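Local coordinates for protein beta-N-acetylhexosaminidase (Mycobacterium smegmatis, PDB 4YYF) that probably hydrolyses terminal non-reducing N-acetyl-D-hexosamine residues from N-acetyl-beta-D-hexosaminides, at residues K203-A211 with H251-G259; S264-R274 with R310-N318. The protein carries 1 engineered substitution. All coordinates share one frame; numbering follows the deposited sequence.

Contact 1: K203-A211 with H251-G259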
# COMPACT_ATOMS: atom_id res chain seq x y z
N LYS A 203 -3.38 6.71 -0.30
CA LYS A 203 -1.94 7.01 -0.30
C LYS A 203 -1.70 8.46 -0.74
O LYS A 203 -2.57 9.03 -1.42
CB LYS A 203 -1.19 6.00 -1.19
CG LYS A 203 -1.46 6.17 -2.69
CD LYS A 203 -0.97 4.93 -3.48
CE LYS A 203 -0.99 5.18 -4.99
NZ LYS A 203 -0.55 3.96 -5.75
N HIS A 204 -0.57 9.10 -0.39
CA HIS A 204 0.53 8.54 0.41
C HIS A 204 0.62 9.30 1.74
O HIS A 204 1.10 10.44 1.78
CB HIS A 204 1.87 8.69 -0.35
CG HIS A 204 1.87 8.08 -1.73
ND1 HIS A 204 1.36 8.74 -2.84
CD2 HIS A 204 2.34 6.90 -2.20
CE1 HIS A 204 1.50 7.98 -3.90
NE2 HIS A 204 2.10 6.85 -3.54
N PHE A 205 0.18 8.68 2.83
CA PHE A 205 0.07 9.33 4.15
C PHE A 205 1.44 9.73 4.72
O PHE A 205 2.41 8.97 4.63
CB PHE A 205 -0.63 8.36 5.11
CG PHE A 205 -0.94 8.92 6.47
CD1 PHE A 205 -0.01 8.82 7.51
CD2 PHE A 205 -2.18 9.48 6.74
CE1 PHE A 205 -0.31 9.32 8.78
CE2 PHE A 205 -2.48 9.97 8.01
CZ PHE A 205 -1.54 9.88 9.03
N PRO A 206 1.54 10.93 5.35
CA PRO A 206 0.50 11.95 5.56
C PRO A 206 0.39 12.99 4.45
O PRO A 206 -0.16 14.07 4.67
CB PRO A 206 0.97 12.64 6.84
CG PRO A 206 2.48 12.60 6.71
CD PRO A 206 2.75 11.22 6.14
N GLY A 207 0.91 12.68 3.26
CA GLY A 207 0.71 13.57 2.12
C GLY A 207 1.95 13.85 1.29
O GLY A 207 2.88 14.51 1.75
N HIS A 208 1.94 13.38 0.04
CA HIS A 208 3.09 13.56 -0.87
C HIS A 208 2.82 14.72 -1.83
O HIS A 208 3.72 15.16 -2.56
CB HIS A 208 3.31 12.27 -1.69
CG HIS A 208 4.69 12.09 -2.21
ND1 HIS A 208 5.34 13.05 -2.98
CD2 HIS A 208 5.57 11.07 -2.11
CE1 HIS A 208 6.54 12.63 -3.30
NE2 HIS A 208 6.71 11.42 -2.78
N GLY A 209 1.59 15.23 -1.81
CA GLY A 209 1.16 16.22 -2.79
C GLY A 209 1.98 17.51 -2.83
O GLY A 209 2.14 18.11 -3.88
N HIS A 210 2.49 17.94 -1.68
CA HIS A 210 3.26 19.19 -1.64
C HIS A 210 4.72 18.93 -1.25
O HIS A 210 5.41 19.84 -0.79
CB HIS A 210 2.62 20.20 -0.68
CG HIS A 210 1.21 20.56 -1.03
ND1 HIS A 210 0.12 19.97 -0.43
CD2 HIS A 210 0.71 21.45 -1.92
CE1 HIS A 210 -1.00 20.49 -0.93
NE2 HIS A 210 -0.66 21.39 -1.84
N ALA A 211 5.19 17.69 -1.42
CA ALA A 211 6.57 17.35 -1.07
C ALA A 211 7.57 18.04 -2.00
O ALA A 211 7.21 18.45 -3.11
CB ALA A 211 6.77 15.84 -1.10
N HIS A 251 7.37 7.99 1.88
CA HIS A 251 8.72 8.11 2.41
C HIS A 251 9.14 9.56 2.69
O HIS A 251 10.31 9.83 2.98
CB HIS A 251 9.76 7.48 1.45
CG HIS A 251 9.47 6.05 1.10
ND1 HIS A 251 9.02 5.13 2.01
CD2 HIS A 251 9.59 5.39 -0.09
CE1 HIS A 251 8.87 3.96 1.41
NE2 HIS A 251 9.21 4.09 0.14
N MSE A 252 8.20 10.51 2.59
CA MSE A 252 8.56 11.91 2.79
C MSE A 252 9.02 12.14 4.22
O MSE A 252 8.56 11.45 5.14
CB MSE A 252 7.36 12.83 2.54
CG MSE A 252 6.62 12.60 1.23
SE MSE A 252 5.24 11.22 1.33
CE MSE A 252 4.51 11.60 3.07
N GLN A 253 9.92 13.10 4.41
CA GLN A 253 10.25 13.58 5.75
C GLN A 253 9.28 14.71 6.09
O GLN A 253 9.04 15.59 5.26
CB GLN A 253 11.69 14.11 5.77
CG GLN A 253 12.72 13.04 5.46
CD GLN A 253 14.05 13.62 5.02
OE1 GLN A 253 14.69 14.36 5.76
NE2 GLN A 253 14.47 13.28 3.79
N VAL A 254 8.71 14.67 7.29
CA VAL A 254 7.72 15.68 7.70
C VAL A 254 8.22 16.51 8.88
O VAL A 254 8.35 15.98 9.98
CB VAL A 254 6.39 14.99 8.12
CG1 VAL A 254 5.32 16.04 8.46
CG2 VAL A 254 5.89 14.02 7.04
N PRO A 255 8.48 17.81 8.66
CA PRO A 255 8.90 18.68 9.77
C PRO A 255 7.82 18.75 10.85
O PRO A 255 6.64 18.87 10.51
CB PRO A 255 9.07 20.06 9.11
CG PRO A 255 9.21 19.77 7.63
CD PRO A 255 8.36 18.55 7.40
N GLY A 256 8.21 18.65 12.12
CA GLY A 256 7.26 18.65 13.21
C GLY A 256 6.62 17.29 13.44
O GLY A 256 5.75 17.15 14.30
N LEU A 257 7.04 16.29 12.68
CA LEU A 257 6.51 14.93 12.86
C LEU A 257 7.61 13.87 12.85
O LEU A 257 7.78 13.16 13.84
CB LEU A 257 5.44 14.60 11.80
CG LEU A 257 4.82 13.19 11.92
CD1 LEU A 257 3.98 13.08 13.20
CD2 LEU A 257 3.99 12.82 10.69
N THR A 258 8.35 13.78 11.75
CA THR A 258 9.31 12.68 11.58
C THR A 258 10.76 13.14 11.61
O THR A 258 11.66 12.31 11.55
CB THR A 258 9.10 11.95 10.23
OG1 THR A 258 9.62 12.75 9.16
CG2 THR A 258 7.64 11.71 10.00
N GLY A 259 10.98 14.44 11.69
CA GLY A 259 12.32 14.98 11.65
C GLY A 259 12.98 14.65 10.32
O GLY A 259 12.47 15.01 9.26

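Contact 2: S264-R274 with R310-N318. Engineered in segment 264-274: Val269 (natural residue Ala).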
# COMPACT_ATOMS: atom_id res chain seq x y z
N SER A 264 7.48 6.62 6.47
CA SER A 264 7.27 5.18 6.55
C SER A 264 8.10 4.47 7.64
O SER A 264 7.75 3.36 8.07
CB SER A 264 7.59 4.54 5.20
OG SER A 264 8.88 4.94 4.76
N LEU A 265 9.19 5.10 8.06
CA LEU A 265 10.11 4.50 9.04
C LEU A 265 10.11 5.21 10.39
O LEU A 265 10.99 5.00 11.21
CB LEU A 265 11.54 4.46 8.48
CG LEU A 265 11.74 3.87 7.09
CD1 LEU A 265 13.24 3.76 6.77
CD2 LEU A 265 11.07 2.51 6.93
N SER A 266 9.11 6.06 10.62
CA SER A 266 9.08 6.86 11.84
C SER A 266 7.87 6.46 12.69
O SER A 266 6.72 6.46 12.20
CB SER A 266 9.04 8.35 11.47
OG SER A 266 8.69 9.18 12.57
N PRO A 267 8.10 6.10 13.97
CA PRO A 267 6.99 5.73 14.86
C PRO A 267 5.98 6.85 14.98
O PRO A 267 4.79 6.58 15.13
CB PRO A 267 7.68 5.53 16.22
CG PRO A 267 9.07 5.10 15.87
CD PRO A 267 9.42 5.87 14.61
N ALA A 268 6.45 8.08 14.90
CA ALA A 268 5.55 9.23 15.02
C ALA A 268 4.42 9.20 13.99
O ALA A 268 3.29 9.60 14.29
CB ALA A 268 6.33 10.51 14.91
N VAL A 269 4.73 8.74 12.78
CA VAL A 269 3.73 8.71 11.72
C VAL A 269 2.61 7.74 12.06
O VAL A 269 1.43 8.08 11.93
CB VAL A 269 4.36 8.30 10.39
CG1 VAL A 269 3.38 8.54 9.24
CG2 VAL A 269 5.58 9.10 10.18
N TYR A 270 2.99 6.55 12.51
CA TYR A 270 2.01 5.53 12.85
C TYR A 270 1.22 5.89 14.10
O TYR A 270 0.01 5.70 14.14
CB TYR A 270 2.69 4.15 12.94
CG TYR A 270 3.35 3.79 11.63
CD1 TYR A 270 2.62 3.22 10.60
CD2 TYR A 270 4.70 4.05 11.41
CE1 TYR A 270 3.21 2.91 9.38
CE2 TYR A 270 5.30 3.73 10.21
CZ TYR A 270 4.56 3.16 9.20
OH TYR A 270 5.16 2.84 8.01
N ASN A 271 1.89 6.47 15.09
CA ASN A 271 1.16 6.97 16.26
C ASN A 271 0.12 8.01 15.85
O ASN A 271 -0.97 8.04 16.39
CB ASN A 271 2.10 7.57 17.32
CG ASN A 271 2.92 6.52 18.03
OD1 ASN A 271 2.55 5.34 18.08
ND2 ASN A 271 4.06 6.94 18.59
N LEU A 272 0.47 8.87 14.89
CA LEU A 272 -0.45 9.92 14.45
C LEU A 272 -1.71 9.29 13.86
O LEU A 272 -2.82 9.72 14.15
CB LEU A 272 0.22 10.80 13.39
CG LEU A 272 -0.57 12.04 12.96
CD1 LEU A 272 -0.58 13.07 14.07
CD2 LEU A 272 0.02 12.62 11.66
N LEU A 273 -1.51 8.25 13.06
CA LEU A 273 -2.60 7.54 12.40
C LEU A 273 -3.43 6.72 13.40
O LEU A 273 -4.66 6.78 13.39
CB LEU A 273 -2.02 6.66 11.28
CG LEU A 273 -2.96 5.92 10.32
CD1 LEU A 273 -3.94 6.89 9.65
CD2 LEU A 273 -2.14 5.15 9.26
N ARG A 274 -2.76 5.97 14.27
CA ARG A 274 -3.46 5.11 15.23
C ARG A 274 -4.23 5.88 16.29
O ARG A 274 -5.30 5.44 16.75
CB ARG A 274 -2.48 4.16 15.95
CG ARG A 274 -1.69 3.20 15.07
CD ARG A 274 -2.57 2.30 14.24
NE ARG A 274 -1.75 1.37 13.45
CZ ARG A 274 -2.23 0.61 12.47
NH1 ARG A 274 -3.51 0.68 12.16
NH2 ARG A 274 -1.42 -0.19 11.81
N ARG A 310 12.91 -1.52 10.15
CA ARG A 310 12.55 -0.20 10.63
C ARG A 310 11.07 0.12 10.43
O ARG A 310 10.43 0.72 11.30
CB ARG A 310 13.43 0.87 9.97
CG ARG A 310 14.84 0.93 10.53
CD ARG A 310 15.79 1.67 9.61
NE ARG A 310 17.13 1.76 10.20
CZ ARG A 310 17.49 2.68 11.08
NH1 ARG A 310 16.62 3.60 11.47
NH2 ARG A 310 18.73 2.69 11.58
N ALA A 311 10.51 -0.30 9.30
CA ALA A 311 9.10 -0.06 9.04
C ALA A 311 8.21 -0.79 10.05
O ALA A 311 7.31 -0.20 10.62
CB ALA A 311 8.72 -0.46 7.61
N LEU A 312 8.48 -2.08 10.26
CA LEU A 312 7.68 -2.88 11.19
C LEU A 312 7.87 -2.41 12.62
O LEU A 312 6.94 -2.49 13.43
CB LEU A 312 8.00 -4.38 11.06
CG LEU A 312 7.77 -4.95 9.66
CD1 LEU A 312 8.16 -6.44 9.61
CD2 LEU A 312 6.32 -4.73 9.21
N GLN A 313 9.08 -1.94 12.95
CA GLN A 313 9.33 -1.34 14.27
C GLN A 313 8.51 -0.07 14.44
O GLN A 313 7.99 0.20 15.52
CB GLN A 313 10.81 -0.94 14.43
CG GLN A 313 11.79 -2.05 14.68
CD GLN A 313 13.22 -1.52 14.72
OE1 GLN A 313 13.59 -0.63 13.94
NE2 GLN A 313 14.03 -2.05 15.63
N ALA A 314 8.43 0.72 13.37
CA ALA A 314 7.77 2.02 13.45
C ALA A 314 6.25 1.86 13.56
O ALA A 314 5.58 2.68 14.17
CB ALA A 314 8.15 2.88 12.26
N GLY A 315 5.71 0.82 12.95
CA GLY A 315 4.28 0.57 13.09
C GLY A 315 3.55 0.15 11.84
O GLY A 315 2.33 -0.01 11.88
N ALA A 316 4.27 -0.05 10.74
CA ALA A 316 3.62 -0.58 9.54
C ALA A 316 3.14 -2.01 9.79
O ALA A 316 3.77 -2.76 10.53
CB ALA A 316 4.56 -0.53 8.34
N ASP A 317 2.02 -2.38 9.17
CA ASP A 317 1.54 -3.76 9.24
C ASP A 317 2.05 -4.56 8.07
O ASP A 317 2.03 -5.79 8.08
CB ASP A 317 0.03 -3.82 9.15
CG ASP A 317 -0.65 -3.06 10.25
OD1 ASP A 317 -0.37 -3.36 11.43
OD2 ASP A 317 -1.46 -2.17 9.92
N ASN A 318 2.46 -3.86 7.02
CA ASN A 318 2.83 -4.56 5.80
C ASN A 318 3.96 -3.85 5.07
O ASN A 318 3.82 -2.71 4.63
CB ASN A 318 1.62 -4.71 4.88
CG ASN A 318 1.80 -5.82 3.86
OD1 ASN A 318 2.62 -5.73 2.96
ND2 ASN A 318 1.02 -6.88 4.01
O HOH W 1 11.59 2.67 12.93
O HOH W 2 13.90 4.87 11.31
O HOH W 3 1.02 0.90 13.98

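Contact 1: K203-A211 with H251-G259
Met252, present as selenomethionine, lays its CG over one face of the His208 ring, 4.0 Å from the centroid, in a CH-pi contact. Here the loop that follows strand 246-249 packs on the Lys-His-Phe-Pro-Gly-His run at the end of strand 199-205, a signature of the hexosaminidases of glycosyl hydrolase family 3. SE approaches the same imidazole obliquely, 3.5 Å from His208 CD2. The Met252 chain is bent at chi2 (86°) and again at chi3, which folds CE back against the loop: it touches Pro206 CD at 3.6 Å and Gly207 O at 3.6 Å. The carbonyls of His204 and Phe205 also face this methyl group. Cis peptides before His204 and before Pro206 shape the bend around it. The histidines find their polar partners elsewhere: His208 NE2 bonds Ser215 OG, and His204 ND1 bonds Asp160 OD2. An acetate ion sits beside the His204 side chain and may mark the sugar pocket. Farther along, Pro206 CG meets Val254 CG2 at 3.7 Å. Val254 opens a compact turn, and its own N-H is aimed almost straight (173°) at Thr258 OG1, 2.8 Å from Val254 N.

Contact 2: S264-R274 with R310-N318
Ser264 O faces the second helix, 3.8 Å from Ala311 CA, and accepts a short 2.6 Å bond from Tyr270 OH. Leu265 comes next, laying CD2 against Ala311 CB at 3.8 Å, while its carbonyl O accepts hydrogen bonds from two waters: one also donates to Arg310 O, the other accepts from NH1 of Arg310, whose NE is held in a salt bridge with Asp306. Ser266 N-caps helix 267-275 through a weak bond from Ala268 N. At the first turn, Pro267 CA makes a C-H...O contact with Ala314 O, 3.4 Å away. Tyr270 then fills the join. With CG beside its backbone N (chi1 -60°), the ring lies flat against the turn that ends helix 304-314: Gly315 C and Ala316 N cover one face, and CE2 touches Ala314 CB at 3.6 Å. Gly315, at positive phi, leaves room for Tyr270 CB, and its CA makes a CH-pi contact over the same face. One turn on, Arg274 NH2 reaches Asp317 OD2 at 2.7 Å in a salt bridge, the carboxylate turned 50° from the guanidinium plane; a water joins Arg274 NE to Gly315 O. Asp317 OD1 also pairs with Arg354. The axes of helices 267-274 and 310-314 cross at 39°, 9.3 Å apart, with Tyr270 and Arg274 also resting on Val287 of strand 287-289 and Tyr270 on Val249 of strand 246-249.

In the fold
Both segments of contact 1 come earlier in the chain than those of contact 2, and the centres of the two contacts lie about 13 Å apart within one TIM-barrel-type domain. The loop 251-259 leaves strand 246-249 and runs on almost directly into 264-274, which ties the two together: His251 ND1 lies 2.8 Å from Ser264 OG, probably as a hydrogen bond. Contact 1 joins the loops beyond neighbouring parallel strands 199-205 and 246-249, next to the probable sugar pocket, whereas contact 2 fastens the outer helices and leads into strand 319-321. Helix 267-275 is shared ground: Phe205 and Thr258 from contact 1 rest on it, both touching the engineered Val269, while it packs on helix 304-314 in contact 2.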